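Local coordinates for dual specificity protein phosphatase 14 (Homo sapiens, PDB 2WGP), which dephosphorylates phosphotyrosine, phosphoserine and phosphothreonine in proteins, inactivating the MAP kinases ERK, JNK and p38, and dampens T-cell receptor signalling through TAB1, at residues 24-29 against 48-53; 83-88 against 154-159. All coordinates share one frame; numbering follows the deposited sequence.

Contact 1 (24-29 against 48-53)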
ATOM      1  N   GLY A  24      38.564  -9.036 -10.824  1.00 33.27           N
ATOM      2  CA  GLY A  24      37.109  -9.200 -10.655  1.00 31.27           C
ATOM      3  C   GLY A  24      36.653  -8.636  -9.311  1.00 28.86           C
ATOM      4  O   GLY A  24      37.303  -8.840  -8.296  1.00 29.07           O
ATOM      5  N   GLY A  25      35.533  -7.919  -9.317  1.00 26.82           N
ATOM      6  CA  GLY A  25      34.935  -7.380  -8.113  1.00 26.40           C
ATOM      7  C   GLY A  25      35.435  -6.029  -7.639  1.00 25.30           C
ATOM      8  O   GLY A  25      35.025  -5.603  -6.592  1.00 24.97           O
ATOM      9  N   ILE A  26      36.331  -5.375  -8.388  1.00 24.91           N
ATOM     10  CA  ILE A  26      36.758  -4.005  -8.085  1.00 25.84           C
ATOM     11  C   ILE A  26      36.941  -3.192  -9.380  1.00 25.74           C
ATOM     12  O   ILE A  26      37.346  -3.723 -10.433  1.00 26.54           O
ATOM     13  CB  ILE A  26      38.061  -3.985  -7.215  1.00 25.91           C
ATOM     14  CG1 ILE A  26      38.424  -2.545  -6.764  1.00 25.97           C
ATOM     15  CG2 ILE A  26      39.223  -4.663  -8.003  1.00 26.30           C
ATOM     16  CD1 ILE A  26      39.352  -2.473  -5.537  1.00 27.12           C
ATOM     17  N   ALA A  27      36.565  -1.921  -9.322  1.00 25.04           N
ATOM     18  CA  ALA A  27      36.694  -1.017 -10.470  1.00 25.12           C
ATOM     19  C   ALA A  27      37.115   0.338  -9.968  1.00 24.97           C
ATOM     20  O   ALA A  27      36.587   0.805  -8.949  1.00 24.25           O
ATOM     21  CB  ALA A  27      35.373  -0.898 -11.227  1.00 25.08           C
ATOM     22  N   GLN A  28      38.025   0.982 -10.698  1.00 24.61           N
ATOM     23  CA  GLN A  28      38.399   2.349 -10.403  1.00 25.91           C
ATOM     24  C   GLN A  28      37.438   3.333 -11.065  1.00 25.54           C
ATOM     25  O   GLN A  28      37.149   3.223 -12.269  1.00 25.07           O
ATOM     26  CB  GLN A  28      39.818   2.632 -10.886  1.00 26.19           C
ATOM     27  CG  GLN A  28      40.371   3.917 -10.294  1.00 27.15           C
ATOM     28  CD  GLN A  28      41.857   4.048 -10.507  1.00 29.01           C
ATOM     29  OE1 GLN A  28      42.468   3.260 -11.218  1.00 30.21           O
ATOM     30  NE2 GLN A  28      42.450   5.054  -9.878  1.00 30.93           N
ATOM     31  N   ILE A  29      36.948   4.284 -10.271  1.00 25.34           N
ATOM     32  CA  ILE A  29      36.032   5.354 -10.749  1.00 25.73           C
ATOM     33  C   ILE A  29      36.773   6.674 -10.949  1.00 25.75           C
ATOM     34  O   ILE A  29      36.608   7.337 -11.971  1.00 26.10           O
ATOM     35  CB  ILE A  29      34.840   5.568  -9.747  1.00 26.08           C
ATOM     36  CG1 ILE A  29      34.121   4.237  -9.449  1.00 25.41           C
ATOM     37  CG2 ILE A  29      33.833   6.633 -10.275  1.00 25.42           C
ATOM     38  CD1 ILE A  29      33.873   3.292 -10.650  1.00 26.77           C
ATOM     39  N   GLN A  48      46.125  -2.356  -1.047  1.00 29.01           N
ATOM     40  CA  GLN A  48      47.413  -1.647  -0.930  1.00 29.83           C
ATOM     41  C   GLN A  48      48.006  -1.325  -2.303  1.00 29.80           C
ATOM     42  O   GLN A  48      48.506  -0.223  -2.530  1.00 29.03           O
ATOM     43  CB  GLN A  48      48.406  -2.462  -0.096  1.00 30.47           C
ATOM     44  CG  GLN A  48      48.053  -2.503   1.382  1.00 33.44           C
ATOM     45  CD  GLN A  48      49.118  -3.193   2.230  1.00 37.35           C
ATOM     46  OE1 GLN A  48      49.588  -4.299   1.907  1.00 40.70           O
ATOM     47  NE2 GLN A  48      49.510  -2.538   3.310  1.00 37.94           N
ATOM     48  N   ALA A  49      47.886  -2.280  -3.230  1.00 29.91           N
ATOM     49  CA  ALA A  49      48.355  -2.103  -4.607  1.00 30.48           C
ATOM     50  C   ALA A  49      47.680  -0.899  -5.283  1.00 30.66           C
ATOM     51  O   ALA A  49      48.256  -0.286  -6.166  1.00 31.22           O
ATOM     52  CB  ALA A  49      48.118  -3.373  -5.410  1.00 30.11           C
ATOM     53  N   ARG A  50      46.469  -0.558  -4.848  1.00 30.83           N
ATOM     54  CA  ARG A  50      45.711   0.588  -5.379  1.00 30.44           C
ATOM     55  C   ARG A  50      45.837   1.857  -4.544  1.00 30.34           C
ATOM     56  O   ARG A  50      45.179   2.858  -4.843  1.00 30.06           O
ATOM     57  CB  ARG A  50      44.236   0.191  -5.506  1.00 30.77           C
ATOM     58  CG  ARG A  50      44.019  -0.748  -6.678  1.00 31.96           C
ATOM     59  CD  ARG A  50      42.857  -1.692  -6.459  1.00 34.87           C
ATOM     60  NE  ARG A  50      42.657  -2.507  -7.654  1.00 36.41           N
ATOM     61  CZ  ARG A  50      43.434  -3.527  -8.017  1.00 37.69           C
ATOM     62  NH1 ARG A  50      44.451  -3.923  -7.252  1.00 36.99           N
ATOM     63  NH2 ARG A  50      43.170  -4.171  -9.152  1.00 37.41           N
ATOM     64  N   GLY A  51      46.655   1.807  -3.490  1.00 29.59           N
ATOM     65  CA  GLY A  51      46.822   2.938  -2.583  1.00 29.29           C
ATOM     66  C   GLY A  51      45.601   3.266  -1.740  1.00 28.12           C
ATOM     67  O   GLY A  51      45.470   4.381  -1.242  1.00 27.85           O
ATOM     68  N   ILE A  52      44.730   2.278  -1.553  1.00 28.12           N
ATOM     69  CA  ILE A  52      43.508   2.434  -0.769  1.00 27.52           C
ATOM     70  C   ILE A  52      43.871   2.568   0.713  1.00 27.06           C
ATOM     71  O   ILE A  52      44.653   1.782   1.257  1.00 26.31           O
ATOM     72  CB  ILE A  52      42.485   1.286  -1.041  1.00 27.80           C
ATOM     73  CG1 ILE A  52      41.917   1.427  -2.469  1.00 28.51           C
ATOM     74  CG2 ILE A  52      41.315   1.292   0.011  1.00 26.50           C
ATOM     75  CD1 ILE A  52      41.273   0.178  -3.042  1.00 28.21           C
ATOM     76  N   THR A  53      43.342   3.620   1.323  1.00 26.19           N
ATOM     77  CA  THR A  53      43.594   3.945   2.723  1.00 25.56           C
ATOM     78  C   THR A  53      42.313   3.919   3.576  1.00 25.59           C
ATOM     79  O   THR A  53      42.382   3.836   4.805  1.00 25.01           O
ATOM     80  CB  THR A  53      44.235   5.347   2.831  1.00 25.59           C
ATOM     81  OG1 THR A  53      43.377   6.308   2.204  1.00 24.68           O
ATOM     82  CG2 THR A  53      45.617   5.356   2.158  1.00 24.59           C
TER

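Contact 2 (83-88 against 154-159)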
ATOM      1  N   ALA A  83      15.363   1.622   1.855  1.00 23.88           N
ATOM      2  CA  ALA A  83      16.532   1.954   2.666  1.00 23.78           C
ATOM      3  C   ALA A  83      16.890   3.403   2.340  1.00 23.69           C
ATOM      4  O   ALA A  83      17.057   3.759   1.147  1.00 23.92           O
ATOM      5  CB  ALA A  83      17.706   1.037   2.362  1.00 23.39           C
ATOM      6  N   PRO A  84      17.022   4.249   3.380  1.00 23.78           N
ATOM      7  CA  PRO A  84      17.252   5.689   3.176  1.00 23.77           C
ATOM      8  C   PRO A  84      18.725   6.009   2.929  1.00 23.77           C
ATOM      9  O   PRO A  84      19.352   6.788   3.681  1.00 23.61           O
ATOM     10  CB  PRO A  84      16.759   6.303   4.500  1.00 23.89           C
ATOM     11  CG  PRO A  84      17.114   5.273   5.497  1.00 24.78           C
ATOM     12  CD  PRO A  84      16.893   3.934   4.821  1.00 24.92           C
ATOM     13  N   ILE A  85      19.252   5.428   1.853  1.00 23.43           N
ATOM     14  CA  ILE A  85      20.647   5.590   1.448  1.00 23.31           C
ATOM     15  C   ILE A  85      21.050   7.067   1.233  1.00 22.80           C
ATOM     16  O   ILE A  85      22.197   7.460   1.499  1.00 22.22           O
ATOM     17  CB  ILE A  85      20.952   4.740   0.194  1.00 24.23           C
ATOM     18  CG1 ILE A  85      22.453   4.702  -0.107  1.00 25.19           C
ATOM     19  CG2 ILE A  85      20.204   5.281  -1.043  1.00 24.61           C
ATOM     20  CD1 ILE A  85      22.847   3.557  -1.036  1.00 25.40           C
ATOM     21  N   GLY A  86      20.104   7.878   0.783  1.00 22.30           N
ATOM     22  CA  GLY A  86      20.318   9.296   0.598  1.00 22.63           C
ATOM     23  C   GLY A  86      20.832  10.054   1.814  1.00 22.61           C
ATOM     24  O   GLY A  86      21.484  11.096   1.671  1.00 23.34           O
ATOM     25  N   LEU A  87      20.539   9.537   3.009  1.00 23.56           N
ATOM     26  CA  LEU A  87      21.004  10.141   4.247  1.00 23.29           C
ATOM     27  C   LEU A  87      22.528  10.038   4.374  1.00 23.91           C
ATOM     28  O   LEU A  87      23.121  10.676   5.238  1.00 25.01           O
ATOM     29  CB  LEU A  87      20.318   9.483   5.463  1.00 22.54           C
ATOM     30  CG  LEU A  87      18.815   9.709   5.693  1.00 22.63           C
ATOM     31  CD1 LEU A  87      18.267   8.919   6.906  1.00 20.77           C
ATOM     32  CD2 LEU A  87      18.493  11.194   5.870  1.00 22.45           C
ATOM     33  N   TYR A  88      23.147   9.211   3.539  1.00 24.41           N
ATOM     34  CA  TYR A  88      24.595   9.051   3.509  1.00 24.91           C
ATOM     35  C   TYR A  88      25.261   9.714   2.296  1.00 25.22           C
ATOM     36  O   TYR A  88      26.479   9.636   2.138  1.00 26.30           O
ATOM     37  CB  TYR A  88      24.958   7.574   3.563  1.00 24.82           C
ATOM     38  CG  TYR A  88      24.569   6.894   4.874  1.00 25.46           C
ATOM     39  CD1 TYR A  88      25.412   6.949   5.988  1.00 26.48           C
ATOM     40  CD2 TYR A  88      23.369   6.218   5.000  1.00 25.51           C
ATOM     41  CE1 TYR A  88      25.083   6.316   7.187  1.00 27.40           C
ATOM     42  CE2 TYR A  88      23.029   5.575   6.212  1.00 26.70           C
ATOM     43  CZ  TYR A  88      23.891   5.646   7.299  1.00 26.56           C
ATOM     44  OH  TYR A  88      23.578   5.036   8.507  1.00 28.68           O
ATOM     45  N   TRP A 154      17.342   5.027  -7.082  1.00 21.43           N
ATOM     46  CA  TRP A 154      17.122   5.953  -8.189  1.00 21.91           C
ATOM     47  C   TRP A 154      16.254   7.166  -7.819  1.00 22.00           C
ATOM     48  O   TRP A 154      16.641   8.283  -8.126  1.00 22.63           O
ATOM     49  CB  TRP A 154      16.574   5.231  -9.430  1.00 21.50           C
ATOM     50  CG  TRP A 154      17.677   4.689 -10.269  1.00 21.76           C
ATOM     51  CD1 TRP A 154      18.041   3.393 -10.394  1.00 22.31           C
ATOM     52  CD2 TRP A 154      18.577   5.443 -11.088  1.00 19.50           C
ATOM     53  NE1 TRP A 154      19.108   3.278 -11.245  1.00 24.06           N
ATOM     54  CE2 TRP A 154      19.467   4.525 -11.681  1.00 23.12           C
ATOM     55  CE3 TRP A 154      18.723   6.812 -11.374  1.00 21.51           C
ATOM     56  CZ2 TRP A 154      20.487   4.921 -12.556  1.00 23.61           C
ATOM     57  CZ3 TRP A 154      19.731   7.200 -12.262  1.00 21.51           C
ATOM     58  CH2 TRP A 154      20.595   6.256 -12.837  1.00 22.24           C
ATOM     59  N   ARG A 155      15.101   6.949  -7.193  1.00 22.78           N
ATOM     60  CA  ARG A 155      14.260   8.062  -6.682  1.00 23.43           C
ATOM     61  C   ARG A 155      15.093   9.013  -5.811  1.00 23.44           C
ATOM     62  O   ARG A 155      15.030  10.226  -5.959  1.00 21.91           O
ATOM     63  CB  ARG A 155      13.052   7.563  -5.884  1.00 23.78           C
ATOM     64  CG  ARG A 155      12.020   6.837  -6.704  1.00 29.14           C
ATOM     65  CD  ARG A 155      10.711   6.624  -5.928  1.00 34.06           C
ATOM     66  NE  ARG A 155      10.823   5.688  -4.801  1.00 38.64           N
ATOM     67  CZ  ARG A 155      10.697   4.354  -4.860  1.00 42.12           C
ATOM     68  NH1 ARG A 155      10.471   3.724  -6.013  1.00 44.67           N
ATOM     69  NH2 ARG A 155      10.813   3.647  -3.742  1.00 42.58           N
ATOM     70  N   GLN A 156      15.929   8.439  -4.962  1.00 22.86           N
ATOM     71  CA  GLN A 156      16.714   9.233  -4.027  1.00 23.40           C
ATOM     72  C   GLN A 156      17.822   9.994  -4.740  1.00 23.15           C
ATOM     73  O   GLN A 156      18.062  11.168  -4.442  1.00 24.67           O
ATOM     74  CB  GLN A 156      17.247   8.343  -2.897  1.00 22.59           C
ATOM     75  CG  GLN A 156      16.146   7.747  -2.014  1.00 23.86           C
ATOM     76  CD  GLN A 156      16.667   6.856  -0.904  1.00 24.13           C
ATOM     77  OE1 GLN A 156      17.521   7.276  -0.113  1.00 23.81           O
ATOM     78  NE2 GLN A 156      16.123   5.627  -0.801  1.00 26.70           N
ATOM     79  N   LEU A 157      18.497   9.339  -5.696  1.00 23.84           N
ATOM     80  CA  LEU A 157      19.507  10.019  -6.531  1.00 23.41           C
ATOM     81  C   LEU A 157      18.931  11.188  -7.330  1.00 22.63           C
ATOM     82  O   LEU A 157      19.589  12.223  -7.486  1.00 21.77           O
ATOM     83  CB  LEU A 157      20.147   9.027  -7.517  1.00 23.51           C
ATOM     84  CG  LEU A 157      21.183   8.077  -6.924  1.00 23.27           C
ATOM     85  CD1 LEU A 157      21.509   6.993  -7.908  1.00 21.74           C
ATOM     86  CD2 LEU A 157      22.433   8.826  -6.440  1.00 22.81           C
ATOM     87  N   ILE A 158      17.720  11.005  -7.850  1.00 22.53           N
ATOM     88  CA  ILE A 158      17.034  12.028  -8.655  1.00 22.62           C
ATOM     89  C   ILE A 158      16.719  13.255  -7.800  1.00 22.76           C
ATOM     90  O   ILE A 158      16.921  14.381  -8.235  1.00 21.31           O
ATOM     91  CB  ILE A 158      15.747  11.499  -9.336  1.00 22.87           C
ATOM     92  CG1 ILE A 158      16.102  10.567 -10.500  1.00 22.00           C
ATOM     93  CG2 ILE A 158      14.882  12.692  -9.856  1.00 21.18           C
ATOM     94  CD1 ILE A 158      14.944   9.622 -10.991  1.00 21.15           C
ATOM     95  N   ASP A 159      16.231  13.020  -6.580  1.00 23.63           N
ATOM     96  CA  ASP A 159      16.012  14.112  -5.623  1.00 23.89           C
ATOM     97  C   ASP A 159      17.315  14.846  -5.318  1.00 23.15           C
ATOM     98  O   ASP A 159      17.338  16.065  -5.333  1.00 22.53           O
ATOM     99  CB  ASP A 159      15.345  13.613  -4.320  1.00 24.40           C
ATOM    100  CG  ASP A 159      14.856  14.768  -3.447  1.00 26.09           C
ATOM    101  OD1 ASP A 159      15.692  15.399  -2.776  1.00 25.90           O
ATOM    102  OD2 ASP A 159      13.643  15.067  -3.449  1.00 25.81           O
TER

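Contact 1 (24-29 against 48-53)
Ile26 reaches from strand 26-28 to Arg50 and Ile52, which follow the end of helix 44-49. The contact is small, about 110 Å² in all, and no hydrogen bond crosses it. The CB of Ile26 points toward the other segment and splits into two branches, both of which are used. CG2 lies beside the guanidinium end of Arg50: Ile26 CG2 is about 4.1 Å from both Arg50 NE and Arg50 NH2. The longer branch starts with CG1 anti to the backbone N (chi1 -174°). It continues extended, which carries CD1 away from the strand. Ile26 CD1 meets Arg50 CD at 3.7 Å. The same methyl is 3.9 Å from Arg50 NE and comes obliquely at the guanidinium. The two side chains therefore run past each other in opposite directions, the arginine heading back along the isoleucine. Tip to tip, Ile26 CD1 also touches Ile52 CD1 at 4.1 Å.

In this protein-tyrosine phosphatase domain, strand 26-28 is the outermost strand on one side of the five-stranded mixed sheet, and strand 33-36 is its antiparallel neighbour. Helix 44-49 ends in a Schellman motif. Gly51 takes positive phi there, and its N bonds back to Gln48 O at 2.9 Å. The turn leads the chain on to Ile52, just ahead of strand 54-57. Leu47 and Leu107 touch both isoleucines and extend the apolar patch, while Phe34 packs on Arg50 and Ile52. Extended from CG to NE, the arginine chain brings its CD methylene up to the isoleucine. Ile26 offers the charged end only apolar atoms; Arg50 NH1 finds its polar partner elsewhere, in a hydrogen bond to Leu46 O in helix 44-49.

Contact 2 (83-88 against 154-159)
The backbones come nearest, CA to CA, at Gly86 and Gln156, 5.9 Å apart, where the 3-10 segment 85-88 comes up against helix 151-165. Pro84 is the centre of an inverse gamma turn that leads into the 3-10 turn. This turn stands just before helix 89-101 of the phosphatase domain. One glutamine carries the contact. Gln156 CG is anti to the carbonyl carbon, and the chain runs straight on beyond it (chi2 179°), which takes the amide across to the turn. There the amide works with both ends. Gln156 NE2 gives a nearly straight hydrogen bond to Ala83 O at 2.9 Å (N-H...O 173°). The oxygen lies almost in the amide plane of Gln156, while the donor is tilted from the plane of the Ala83 carbonyl. At the other end, Gln156 OE1 accepts from Gly86 N at 2.8 Å. These two bonds fix the rotation of the buried amide. A leucine in place of Gln156 would probably leave Gly86 N without its acceptor and strip Ala83 O of its straight bond, so that the turn is held less firmly to the helix. Ala83 O also takes a weak bond from Ile85 N within the turn. Tyr177 of a neighbouring subunit packs on Gln156. Ile85 itself fits between helices, touching Thr119, Leu120 and Phe153, with its side chain about 8 Å from that of Cys110, the active-site cysteine that forms the phosphocysteine intermediate. The side chains of Ile85 and Gln156 lie obliquely to each other, with Ile85 CG2 at 3.5 Å from Gln156 OE1.

In the fold
The two contacts follow one another along the chain, neither nested nor crossed. From the N terminus, contact 1 closes a short loop containing strand 33-36 and helices 38-41 and 44-49. It ties an outer strand of the mixed sheet to the end of a helix. The chain then adds strands 54-57 and 71-74 before contact 2 opens. Contact 2 closes a long loop that holds helix 89-101, strand 106-109, Cys110 and helices 116-129 and 133-143. It joins the turn ahead of helix 89-101 to helix 151-165. The centres of contact 1 and contact 2 are about 25 Å apart. They lie on opposite sides of the chain's centre and do not touch.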